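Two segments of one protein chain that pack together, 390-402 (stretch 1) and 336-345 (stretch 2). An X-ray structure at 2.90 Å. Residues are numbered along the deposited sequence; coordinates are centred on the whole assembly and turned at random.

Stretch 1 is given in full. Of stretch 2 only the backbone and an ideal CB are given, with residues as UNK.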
ATOM      1  N   LEU A 390     -33.256 -12.703 -13.376  1.00 97.71           N
ATOM      2  CA  LEU A 390     -34.169 -12.921 -14.486  1.00103.09           C
ATOM      3  C   LEU A 390     -34.735 -11.587 -14.963  1.00108.70           C
ATOM      4  O   LEU A 390     -35.351 -11.499 -16.026  1.00110.41           O
ATOM      5  CB  LEU A 390     -35.300 -13.853 -14.058  1.00104.68           C
ATOM      6  CG  LEU A 390     -34.901 -15.219 -13.505  1.00103.24           C
ATOM      7  CD1 LEU A 390     -35.219 -15.283 -12.023  1.00103.79           C
ATOM      8  CD2 LEU A 390     -35.640 -16.316 -14.245  1.00108.59           C
ATOM      9  N   ASP A 391     -34.493 -10.547 -14.169  1.00111.84           N
ATOM     10  CA  ASP A 391     -35.145  -9.250 -14.333  1.00118.74           C
ATOM     11  C   ASP A 391     -34.699  -8.446 -15.559  1.00115.76           C
ATOM     12  O   ASP A 391     -35.180  -7.335 -15.773  1.00116.40           O
ATOM     13  CB  ASP A 391     -34.922  -8.415 -13.068  1.00122.87           C
ATOM     14  CG  ASP A 391     -35.646  -8.987 -11.855  1.00128.51           C
ATOM     15  OD1 ASP A 391     -36.785  -9.485 -12.005  1.00129.99           O
ATOM     16  OD2 ASP A 391     -35.062  -8.951 -10.750  1.00130.12           O
ATOM     17  N   GLY A 392     -33.788  -9.001 -16.356  1.00110.56           N
ATOM     18  CA  GLY A 392     -33.339  -8.360 -17.585  1.00105.34           C
ATOM     19  C   GLY A 392     -32.584  -7.041 -17.434  1.00 99.77           C
ATOM     20  O   GLY A 392     -32.611  -6.198 -18.335  1.00 99.63           O
ATOM     21  N   GLY A 393     -31.902  -6.860 -16.303  1.00 93.28           N
ATOM     22  CA  GLY A 393     -31.172  -5.633 -16.051  1.00 83.13           C
ATOM     23  C   GLY A 393     -29.817  -5.620 -16.726  1.00 73.67           C
ATOM     24  O   GLY A 393     -29.296  -4.556 -17.064  1.00 69.45           O
ATOM     25  N   PHE A 394     -29.249  -6.808 -16.921  1.00 70.66           N
ATOM     26  CA  PHE A 394     -27.892  -6.966 -17.444  1.00 66.29           C
ATOM     27  C   PHE A 394     -27.783  -8.102 -18.443  1.00 68.51           C
ATOM     28  O   PHE A 394     -28.219  -9.218 -18.173  1.00 75.31           O
ATOM     29  CB  PHE A 394     -26.900  -7.231 -16.317  1.00 64.30           C
ATOM     30  CG  PHE A 394     -26.663  -6.056 -15.432  1.00 67.61           C
ATOM     31  CD1 PHE A 394     -25.530  -5.274 -15.596  1.00 66.56           C
ATOM     32  CD2 PHE A 394     -27.560  -5.739 -14.420  1.00 71.14           C
ATOM     33  CE1 PHE A 394     -25.297  -4.188 -14.778  1.00 67.05           C
ATOM     34  CE2 PHE A 394     -27.338  -4.653 -13.600  1.00 72.76           C
ATOM     35  CZ  PHE A 394     -26.198  -3.876 -13.777  1.00 70.32           C
ATOM     36  N   GLU A 395     -27.169  -7.824 -19.584  1.00 63.45           N
ATOM     37  CA  GLU A 395     -26.977  -8.833 -20.607  1.00 63.21           C
ATOM     38  C   GLU A 395     -25.507  -9.224 -20.726  1.00 61.10           C
ATOM     39  O   GLU A 395     -24.628  -8.367 -20.739  1.00 59.93           O
ATOM     40  CB  GLU A 395     -27.507  -8.311 -21.937  1.00 72.00           C
ATOM     41  CG  GLU A 395     -27.684  -9.353 -23.019  1.00 83.80           C
ATOM     42  CD  GLU A 395     -28.136  -8.736 -24.340  1.00 97.19           C
ATOM     43  OE1 GLU A 395     -29.037  -7.864 -24.319  1.00100.93           O
ATOM     44  OE2 GLU A 395     -27.589  -9.119 -25.401  1.00102.39           O
ATOM     45  N   VAL A 396     -25.230 -10.519 -20.796  1.00 61.63           N
ATOM     46  CA  VAL A 396     -23.884 -10.963 -21.098  1.00 50.95           C
ATOM     47  C   VAL A 396     -23.659 -10.883 -22.596  1.00 55.60           C
ATOM     48  O   VAL A 396     -24.480 -11.355 -23.368  1.00 57.42           O
ATOM     49  CB  VAL A 396     -23.633 -12.390 -20.640  1.00 50.98           C
ATOM     50  CG1 VAL A 396     -22.230 -12.818 -21.038  1.00 49.09           C
ATOM     51  CG2 VAL A 396     -23.844 -12.508 -19.154  1.00 50.27           C
ATOM     52  N   VAL A 397     -22.552 -10.270 -23.005  1.00 56.05           N
ATOM     53  CA  VAL A 397     -22.181 -10.181 -24.417  1.00 54.96           C
ATOM     54  C   VAL A 397     -21.475 -11.436 -24.872  1.00 58.50           C
ATOM     55  O   VAL A 397     -20.299 -11.630 -24.564  1.00 60.16           O
ATOM     56  CB  VAL A 397     -21.246  -8.991 -24.681  1.00 53.89           C
ATOM     57  CG1 VAL A 397     -20.867  -8.919 -26.162  1.00 49.94           C
ATOM     58  CG2 VAL A 397     -21.894  -7.705 -24.217  1.00 56.12           C
ATOM     59  N   ARG A 398     -22.173 -12.289 -25.606  1.00 61.31           N
ATOM     60  CA  ARG A 398     -21.563 -13.529 -26.062  1.00 64.72           C
ATOM     61  C   ARG A 398     -21.324 -13.444 -27.563  1.00 71.27           C
ATOM     62  O   ARG A 398     -20.919 -14.415 -28.205  1.00 71.93           O
ATOM     63  CB  ARG A 398     -22.454 -14.713 -25.698  1.00 63.49           C
ATOM     64  CG  ARG A 398     -22.786 -14.758 -24.226  1.00 55.08           C
ATOM     65  CD  ARG A 398     -23.719 -15.904 -23.894  1.00 67.93           C
ATOM     66  NE  ARG A 398     -25.112 -15.630 -24.236  1.00 69.75           N
ATOM     67  CZ  ARG A 398     -26.110 -16.488 -24.031  1.00 70.51           C
ATOM     68  NH1 ARG A 398     -25.865 -17.666 -23.481  1.00 72.03           N
ATOM     69  NH2 ARG A 398     -27.350 -16.170 -24.367  1.00 71.49           N
ATOM     70  N   GLU A 399     -21.575 -12.254 -28.101  1.00 78.01           N
ATOM     71  CA  GLU A 399     -21.571 -12.010 -29.536  1.00 80.53           C
ATOM     72  C   GLU A 399     -20.902 -10.671 -29.827  1.00 71.57           C
ATOM     73  O   GLU A 399     -21.346  -9.635 -29.334  1.00 70.84           O
ATOM     74  CB  GLU A 399     -23.002 -12.005 -30.095  1.00 89.89           C
ATOM     75  CG  GLU A 399     -24.005 -10.969 -29.473  1.00127.27           C
ATOM     76  CD  GLU A 399     -24.433 -11.232 -28.008  1.00122.24           C
ATOM     77  OE1 GLU A 399     -23.849 -12.100 -27.338  1.00119.78           O
ATOM     78  OE2 GLU A 399     -25.374 -10.562 -27.517  1.00120.21           O
ATOM     79  N   LEU A 400     -19.835 -10.679 -30.614  1.00 64.08           N
ATOM     80  CA  LEU A 400     -19.160  -9.441 -30.991  1.00 54.81           C
ATOM     81  C   LEU A 400     -20.128  -8.402 -31.554  1.00 68.16           C
ATOM     82  O   LEU A 400     -20.748  -8.618 -32.603  1.00 70.73           O
ATOM     83  CB  LEU A 400     -18.073  -9.742 -32.015  1.00 55.34           C
ATOM     84  CG  LEU A 400     -17.384  -8.536 -32.657  1.00 54.90           C
ATOM     85  CD1 LEU A 400     -16.654  -7.705 -31.622  1.00 52.25           C
ATOM     86  CD2 LEU A 400     -16.433  -8.997 -33.739  1.00 56.14           C
ATOM     87  N   ARG A 401     -20.268  -7.277 -30.863  1.00 55.15           N
ATOM     88  CA  ARG A 401     -21.248  -6.274 -31.272  1.00 57.09           C
ATOM     89  C   ARG A 401     -20.674  -4.864 -31.323  1.00 55.90           C
ATOM     90  O   ARG A 401     -19.710  -4.554 -30.641  1.00 53.20           O
ATOM     91  CB  ARG A 401     -22.456  -6.294 -30.330  1.00 61.88           C
ATOM     92  CG  ARG A 401     -22.263  -5.460 -29.086  1.00 63.21           C
ATOM     93  CD  ARG A 401     -23.571  -5.124 -28.393  1.00 72.05           C
ATOM     94  NE  ARG A 401     -24.179  -6.268 -27.712  1.00 78.49           N
ATOM     95  CZ  ARG A 401     -24.846  -6.168 -26.562  1.00 80.03           C
ATOM     96  NH1 ARG A 401     -24.967  -4.978 -25.970  1.00 78.83           N
ATOM     97  NH2 ARG A 401     -25.372  -7.250 -25.994  1.00 79.34           N
ATOM     98  N   ARG A 402     -21.270  -4.010 -32.144  1.00 58.21           N
ATOM     99  CA  ARG A 402     -20.939  -2.594 -32.125  1.00 57.58           C
ATOM    100  C   ARG A 402     -21.357  -2.040 -30.779  1.00 56.15           C
ATOM    101  O   ARG A 402     -22.378  -2.437 -30.235  1.00 62.98           O
ATOM    102  CB  ARG A 402     -21.630  -1.848 -33.270  1.00 60.87           C
ATOM    103  CG  ARG A 402     -21.167  -0.413 -33.464  1.00 67.69           C
ATOM    104  CD  ARG A 402     -20.797  -0.115 -34.928  1.00 72.29           C
ATOM    105  NE  ARG A 402     -21.957  -0.075 -35.819  1.00 78.65           N
ATOM    106  CZ  ARG A 402     -21.884   0.179 -37.125  1.00 84.28           C
ATOM    107  NH1 ARG A 402     -20.702   0.411 -37.685  1.00 85.38           N
ATOM    108  NH2 ARG A 402     -22.984   0.204 -37.876  1.00 86.48           N
ATOM    109  N   UNK A 336     -38.413   2.073 -11.628  1.00142.63           N
ATOM    110  CA  UNK A 336     -37.739   0.979 -10.910  1.00135.98           C
ATOM    111  C   UNK A 336     -36.798   0.150 -11.786  1.00135.46           C
ATOM    112  O   UNK A 336     -35.686  -0.143 -11.356  1.00128.42           O
ATOM    113  CB  UNK A 336     -38.788   0.052 -10.292  1.00135.98           C
ATOM    114  N   UNK A 337     -37.224  -0.210 -12.993  1.00143.60           N
ATOM    115  CA  UNK A 337     -36.389  -1.028 -13.863  1.00142.50           C
ATOM    116  C   UNK A 337     -35.723  -0.199 -14.967  1.00135.87           C
ATOM    117  O   UNK A 337     -36.254   0.827 -15.394  1.00138.30           O
ATOM    118  CB  UNK A 337     -37.226  -2.147 -14.485  1.00142.50           C
ATOM    119  N   UNK A 338     -34.554  -0.664 -15.411  1.00125.67           N
ATOM    120  CA  UNK A 338     -33.744   0.004 -16.427  1.00117.66           C
ATOM    121  C   UNK A 338     -34.507   0.266 -17.724  1.00117.70           C
ATOM    122  O   UNK A 338     -35.468  -0.435 -18.036  1.00118.87           O
ATOM    123  CB  UNK A 338     -32.501  -0.836 -16.728  1.00117.66           C
ATOM    124  N   UNK A 339     -34.069   1.276 -18.476  1.00117.30           N
ATOM    125  CA  UNK A 339     -34.652   1.583 -19.781  1.00123.97           C
ATOM    126  C   UNK A 339     -34.277   0.518 -20.818  1.00123.79           C
ATOM    127  O   UNK A 339     -35.103   0.119 -21.636  1.00127.32           O
ATOM    128  CB  UNK A 339     -34.193   2.964 -20.254  1.00123.97           C
ATOM    129  N   UNK A 340     -33.022   0.075 -20.778  1.00120.31           N
ATOM    130  CA  UNK A 340     -32.546  -1.030 -21.614  1.00118.52           C
ATOM    131  C   UNK A 340     -31.404  -1.789 -20.926  1.00108.40           C
ATOM    132  O   UNK A 340     -30.721  -1.238 -20.060  1.00105.18           O
ATOM    133  CB  UNK A 340     -32.084  -0.504 -22.975  1.00118.52           C
ATOM    134  N   UNK A 341     -31.202  -3.066 -21.294  1.00 98.39           N
ATOM    135  CA  UNK A 341     -30.204  -3.882 -20.585  1.00 88.54           C
ATOM    136  C   UNK A 341     -28.766  -3.433 -20.806  1.00 80.61           C
ATOM    137  O   UNK A 341     -28.299  -3.314 -21.939  1.00 82.27           O
ATOM    138  CB  UNK A 341     -30.337  -5.344 -21.017  1.00 88.54           C
ATOM    139  N   UNK A 342     -28.067  -3.195 -19.707  1.00 73.25           N
ATOM    140  CA  UNK A 342     -26.657  -2.853 -19.751  1.00 63.98           C
ATOM    141  C   UNK A 342     -25.814  -4.094 -20.038  1.00 59.20           C
ATOM    142  O   UNK A 342     -26.062  -5.157 -19.481  1.00 58.80           O
ATOM    143  CB  UNK A 342     -26.224  -2.203 -18.435  1.00 63.98           C
ATOM    144  N   UNK A 343     -24.815  -3.951 -20.904  1.00 51.03           N
ATOM    145  CA  UNK A 343     -23.954  -5.063 -21.289  1.00 49.46           C
ATOM    146  C   UNK A 343     -22.977  -5.466 -20.181  1.00 46.58           C
ATOM    147  O   UNK A 343     -22.559  -4.647 -19.351  1.00 49.73           O
ATOM    148  CB  UNK A 343     -23.175  -4.697 -22.554  1.00 49.46           C
ATOM    149  N   UNK A 344     -22.586  -6.731 -20.196  1.00 46.02           N
ATOM    150  CA  UNK A 344     -21.815  -7.301 -19.101  1.00 45.50           C
ATOM    151  C   UNK A 344     -20.748  -8.254 -19.612  1.00 44.98           C
ATOM    152  O   UNK A 344     -20.979  -8.969 -20.589  1.00 48.12           O
ATOM    153  CB  UNK A 344     -22.739  -8.026 -18.121  1.00 45.50           C
ATOM    154  N   UNK A 345     -19.580  -8.260 -18.979  1.00 40.42           N
ATOM    155  CA  UNK A 345     -18.508  -9.109 -19.463  1.00 42.85           C
ATOM    156  C   UNK A 345     -17.296  -9.283 -18.570  1.00 43.30           C
ATOM    157  O   UNK A 345     -17.241  -8.781 -17.444  1.00 40.61           O
ATOM    158  CB  UNK A 345     -18.029  -8.558 -20.808  1.00 42.85           C
TER

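Position 336 lies beyond the reach of stretch 1, and its phi of -55° is within proline's range without demanding it; the residue is P336.

At 337 the CA-to-CB bond points toward stretch 1, yet nothing of that stretch lies within 5.5 Å of the ideal CB. A long or ringed side chain could cross the gap to the glycine turn, where backbone carbonyls would favour a polar end. The residue is H337, chi1 t. Its NE2 comes 2.7 Å from D391 O, but the angle is too poor for a hydrogen bond; its ring edge meets G393, with H337 CE1 3.7 Å from G393 CA. The ring is poorly ordered, so these details deserve caution.

Position 338 points toward stretch 1 from 4.9 Å, ideal CB to G393 O, and a small residue is enough: A338. Positions 339, out of reach, and 340, pointing away, are little constrained by stretch 1; they are A339 and R340.

At 341 the bond points sideways, with the ideal CB 3.6 Å from G392 O and 4.2 Å from E395 CB. A compact aliphatic group would fit, and phi of -68° admits proline. P341 lays its ring alongside E395, P341 CG being 3.9 Å from E395 OE1. A water donates to P341 O (2.6 Å from water O to P341 O) and accepts from R401 NH1 (3.0 Å from R401 NH1 to water O), bridging the two stretches.

From 342 the backbone pairs in parallel with 394-396. The nitrogen of 342 donates to G393 O (3.2 Å), and its carbonyl O accepts from E395 N (2.9 Å). Its CB lies on the same sheet face as F394, 4.2 Å from F394 CD1, so a small or medium apolar residue would suit. C342 places SG 4.1 Å from F394 CE1, an oblique sulfur-aromatic contact.

Position 343 turns to the face of E395. Its ideal CB is already 3.7 Å from V397 CG2 and 3.9 Å from R401 NH1, which favours a small side chain. A343 packs its methyl against V397, while the R401 guanidinium, held by a salt bridge from R401 NH2 to E395 OE2 (3.0 Å), lies beside it.

Position 344 returns to the face of F394 and V396, where a branched or extended aliphatic residue could use both. L344 does so: CD2 is 4.1 Å from V396 CG2 and CD1 4.4 Å from F394 CD1. Its carbonyl O accepts from V397 N at 3.2 Å, continuing the ladder.

At 345, phi/psi of -169/-176 is so extended that glycine is the easiest choice, and G345 barely touches stretch 1.

Stretch 2 336-345: PHAARPCALG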
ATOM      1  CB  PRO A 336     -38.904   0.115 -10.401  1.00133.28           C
ATOM      2  CG  PRO A 336     -40.076   0.495 -11.244  1.00137.74           C
ATOM      3  CD  PRO A 336     -39.881   1.944 -11.563  1.00142.02           C
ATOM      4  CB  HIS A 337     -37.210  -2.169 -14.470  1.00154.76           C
ATOM      5  CG  HIS A 337     -36.381  -3.179 -15.205  1.00160.94           C
ATOM      6  ND1 HIS A 337     -35.068  -3.438 -14.881  1.00160.31           N
ATOM      7  CD2 HIS A 337     -36.682  -3.991 -16.245  1.00165.19           C
ATOM      8  CE1 HIS A 337     -34.589  -4.366 -15.695  1.00160.40           C
ATOM      9  NE2 HIS A 337     -35.549  -4.719 -16.529  1.00163.32           N
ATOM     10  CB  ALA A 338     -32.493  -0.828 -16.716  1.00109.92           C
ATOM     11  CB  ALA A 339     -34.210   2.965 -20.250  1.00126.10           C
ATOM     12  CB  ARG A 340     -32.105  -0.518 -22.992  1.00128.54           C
ATOM     13  CG  ARG A 340     -31.782   0.960 -23.055  1.00134.50           C
ATOM     14  CD  ARG A 340     -32.037   1.510 -24.452  1.00140.60           C
ATOM     15  NE  ARG A 340     -31.735   2.937 -24.544  1.00142.60           N
ATOM     16  CZ  ARG A 340     -32.582   3.903 -24.193  1.00144.68           C
ATOM     17  NH1 ARG A 340     -32.224   5.174 -24.308  1.00144.32           N
ATOM     18  NH2 ARG A 340     -33.787   3.599 -23.724  1.00146.18           N
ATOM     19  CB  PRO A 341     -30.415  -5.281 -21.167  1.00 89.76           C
ATOM     20  CG  PRO A 341     -31.053  -5.037 -22.508  1.00 94.30           C
ATOM     21  CD  PRO A 341     -31.936  -3.850 -22.302  1.00 98.40           C
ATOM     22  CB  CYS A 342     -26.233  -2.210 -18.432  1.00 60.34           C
ATOM     23  SG  CYS A 342     -24.445  -2.119 -18.186  1.00 68.51           S
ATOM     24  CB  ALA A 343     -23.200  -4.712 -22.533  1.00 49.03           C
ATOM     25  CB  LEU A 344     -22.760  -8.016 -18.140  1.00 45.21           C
ATOM     26  CG  LEU A 344     -22.100  -8.669 -16.955  1.00 47.62           C
ATOM     27  CD1 LEU A 344     -21.751  -7.593 -15.950  1.00 55.54           C
ATOM     28  CD2 LEU A 344     -23.083  -9.618 -16.383  1.00 48.40           C
TER
HETATM   29  O   HOH W   1     -27.076  -4.315 -23.951  1.00 58.00           O
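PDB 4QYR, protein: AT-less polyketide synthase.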